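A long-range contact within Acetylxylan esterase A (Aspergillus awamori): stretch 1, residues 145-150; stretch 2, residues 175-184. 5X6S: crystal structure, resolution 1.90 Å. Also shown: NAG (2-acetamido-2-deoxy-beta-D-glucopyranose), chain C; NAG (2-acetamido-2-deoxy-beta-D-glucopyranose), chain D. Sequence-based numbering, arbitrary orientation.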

# COMPACT_ATOMS: atom_id res chain seq x y z
N VAL A 145 -18.60 15.15 -4.27
CA VAL A 145 -19.45 14.31 -5.14
C VAL A 145 -18.69 13.02 -5.38
O VAL A 145 -17.48 12.98 -5.17
CB VAL A 145 -19.86 14.97 -6.47
CG1 VAL A 145 -20.49 16.33 -6.24
CG2 VAL A 145 -18.68 15.07 -7.43
N SER A 146 -19.42 11.96 -5.77
CA SER A 146 -18.86 10.61 -5.92
C SER A 146 -17.77 10.63 -7.01
O SER A 146 -17.74 11.53 -7.84
CB SER A 146 -19.97 9.61 -6.28
OG SER A 146 -20.61 10.03 -7.49
N ALA A 147 -16.87 9.66 -6.97
CA ALA A 147 -15.82 9.58 -7.96
C ALA A 147 -16.47 9.32 -9.32
O ALA A 147 -17.23 8.34 -9.50
CB ALA A 147 -14.82 8.46 -7.62
N GLY A 148 -16.22 10.21 -10.25
CA GLY A 148 -16.73 10.12 -11.60
C GLY A 148 -18.06 10.81 -11.78
O GLY A 148 -18.57 10.82 -12.87
N CYS A 149 -18.61 11.42 -10.73
CA CYS A 149 -19.81 12.26 -10.87
C CYS A 149 -19.54 13.51 -11.71
O CYS A 149 -20.44 14.04 -12.38
CB CYS A 149 -20.38 12.59 -9.48
SG CYS A 149 -22.11 13.20 -9.44
N PHE A 150 -18.29 14.00 -11.69
CA PHE A 150 -17.94 15.17 -12.50
C PHE A 150 -17.33 14.79 -13.83
O PHE A 150 -16.84 15.67 -14.56
CB PHE A 150 -17.02 16.16 -11.76
CG PHE A 150 -17.73 17.36 -11.18
CD1 PHE A 150 -19.00 17.23 -10.59
CD2 PHE A 150 -17.13 18.62 -11.20
CE1 PHE A 150 -19.64 18.34 -10.02
CE2 PHE A 150 -17.75 19.73 -10.62
CZ PHE A 150 -19.03 19.58 -10.04
N HIS A 175 -23.63 0.45 -10.28
CA HIS A 175 -23.22 1.30 -11.35
C HIS A 175 -22.11 2.31 -10.89
O HIS A 175 -21.08 2.46 -11.58
CB HIS A 175 -24.44 2.02 -11.93
CG HIS A 175 -24.14 2.84 -13.14
ND1 HIS A 175 -25.01 3.79 -13.61
CD2 HIS A 175 -23.07 2.86 -13.97
CE1 HIS A 175 -24.50 4.37 -14.68
NE2 HIS A 175 -23.32 3.82 -14.92
N TRP A 176 -22.31 2.96 -9.74
CA TRP A 176 -21.23 3.78 -9.18
C TRP A 176 -19.96 2.97 -8.90
O TRP A 176 -18.85 3.47 -9.12
CB TRP A 176 -21.63 4.51 -7.91
CG TRP A 176 -22.48 5.69 -8.10
CD1 TRP A 176 -23.71 5.89 -7.53
CD2 TRP A 176 -22.19 6.88 -8.86
NE1 TRP A 176 -24.21 7.11 -7.93
CE2 TRP A 176 -23.30 7.75 -8.72
CE3 TRP A 176 -21.10 7.31 -9.62
CZ2 TRP A 176 -23.36 9.00 -9.33
CZ3 TRP A 176 -21.16 8.54 -10.24
CH2 TRP A 176 -22.29 9.37 -10.10
N ALA A 177 -20.11 1.74 -8.38
CA ALA A 177 -18.97 0.90 -8.08
C ALA A 177 -18.23 0.57 -9.38
O ALA A 177 -16.99 0.61 -9.41
CB ALA A 177 -19.39 -0.36 -7.37
N SER A 178 -18.96 0.28 -10.46
CA SER A 178 -18.35 0.09 -11.80
C SER A 178 -17.57 1.29 -12.29
O SER A 178 -16.53 1.13 -12.91
CB SER A 178 -19.40 -0.22 -12.88
OG SER A 178 -19.88 -1.50 -12.58
N ILE A 179 -18.11 2.46 -12.05
CA ILE A 179 -17.45 3.71 -12.43
C ILE A 179 -16.14 3.84 -11.64
O ILE A 179 -15.12 4.22 -12.23
CB ILE A 179 -18.38 4.92 -12.29
CG1 ILE A 179 -19.44 4.84 -13.41
CG2 ILE A 179 -17.65 6.24 -12.48
CD1 ILE A 179 -20.65 5.70 -13.13
N ALA A 180 -16.17 3.48 -10.36
CA ALA A 180 -14.99 3.63 -9.50
C ALA A 180 -13.93 2.57 -9.88
O ALA A 180 -12.73 2.88 -9.99
CB ALA A 180 -15.39 3.52 -8.03
N GLU A 181 -14.39 1.35 -10.10
CA GLU A 181 -13.52 0.25 -10.47
C GLU A 181 -12.79 0.57 -11.79
O GLU A 181 -11.61 0.25 -11.94
CB GLU A 181 -14.32 -1.05 -10.56
CG GLU A 181 -13.48 -2.34 -10.64
CD GLU A 181 -12.83 -2.63 -12.03
OE1 GLU A 181 -13.35 -2.12 -13.08
OE2 GLU A 181 -11.82 -3.39 -12.07
N ALA A 182 -13.50 1.20 -12.73
CA ALA A 182 -12.96 1.46 -14.04
C ALA A 182 -11.78 2.47 -14.00
O ALA A 182 -10.97 2.55 -14.94
CB ALA A 182 -14.06 2.00 -14.94
N MET A 183 -11.69 3.23 -12.90
CA MET A 183 -10.61 4.20 -12.73
C MET A 183 -9.26 3.50 -12.47
O MET A 183 -8.21 4.10 -12.65
CB MET A 183 -10.94 5.17 -11.61
CG MET A 183 -12.25 5.89 -11.89
SD MET A 183 -12.48 7.39 -10.93
CE MET A 183 -14.03 7.90 -11.63
N TYR A 184 -9.29 2.29 -11.94
CA TYR A 184 -8.13 1.43 -11.94
C TYR A 184 -8.59 0.02 -12.30
O TYR A 184 -8.72 -0.84 -11.41
CB TYR A 184 -7.39 1.46 -10.57
CG TYR A 184 -6.05 0.78 -10.53
CD1 TYR A 184 -5.57 0.04 -11.60
CD2 TYR A 184 -5.22 0.90 -9.40
CE1 TYR A 184 -4.33 -0.56 -11.55
CE2 TYR A 184 -4.00 0.27 -9.33
CZ TYR A 184 -3.55 -0.48 -10.39
OH TYR A 184 -2.33 -1.14 -10.33
C1 NAG C . -22.11 14.81 -16.00
C2 NAG C . -21.87 14.36 -17.45
C3 NAG C . -22.63 13.08 -17.79
C4 NAG C . -22.36 11.97 -16.77
C5 NAG C . -22.54 12.52 -15.34
C6 NAG C . -22.07 11.51 -14.32
C7 NAG C . -21.54 16.11 -19.14
C8 NAG C . -22.17 17.22 -19.92
N2 NAG C . -22.31 15.43 -18.32
O3 NAG C . -22.27 12.69 -19.10
O4 NAG C . -23.22 10.85 -16.87
O5 NAG C . -21.87 13.75 -15.09
O6 NAG C . -22.31 12.06 -13.03
O7 NAG C . -20.33 15.88 -19.28
C1 NAG D . -22.77 9.72 -17.61
C2 NAG D . -23.56 8.48 -17.17
C3 NAG D . -23.29 7.28 -18.06
C4 NAG D . -23.53 7.63 -19.50
C5 NAG D . -22.73 8.88 -19.87
C6 NAG D . -23.10 9.31 -21.25
C7 NAG D . -24.10 8.15 -14.85
C8 NAG D . -23.62 7.78 -13.48
N2 NAG D . -23.24 8.08 -15.83
O3 NAG D . -24.21 6.25 -17.73
O4 NAG D . -23.21 6.50 -20.31
O5 NAG D . -22.99 9.97 -19.00
O6 NAG D . -22.11 10.25 -21.59
O7 NAG D . -25.23 8.52 -15.03

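How do the backbones meet? Stretch 1 makes a type II beta turn from Ser146 to Cys149, closed by Cys149 N to Ser146 O at 3.0 Å, and lays it against a helix in stretch 2. No hydrogen bond crosses between them, so the contact rests on packing.

What does Ser146 do? Its CB sits over one face of the Trp176 six-membered ring, 4.2 Å from the centroid and almost on the ring normal, a CH-pi contact. The opposite face is covered by C8 of the chain D NAG, so the indole lies between protein and sugar.

Where does the middle of the turn rest? Ala147 CB meets Met183 CE at 4.1 Å, an apolar pairing, while Ala147 O lies 3.7 Å from Ile179 CG2. At Gly148 a CB would point at the helix and clash with Ile179 CG2 and Met183 CE; its phi of 91° also favors glycine. With no CB there, Gly148 N comes within 3.5 Å of Met183 CE.

How does Cys149 finish the contact? Its CB packs 3.8 Å from Trp176 CH2, and its SG, covalently bonded elsewhere in the structure, lies obliquely 5.1 Å from the six-membered ring centroid. Cys149 O accepts a hydrogen bond from O6 of the chain C NAG at 2.8 Å, tying the turn to the glycan.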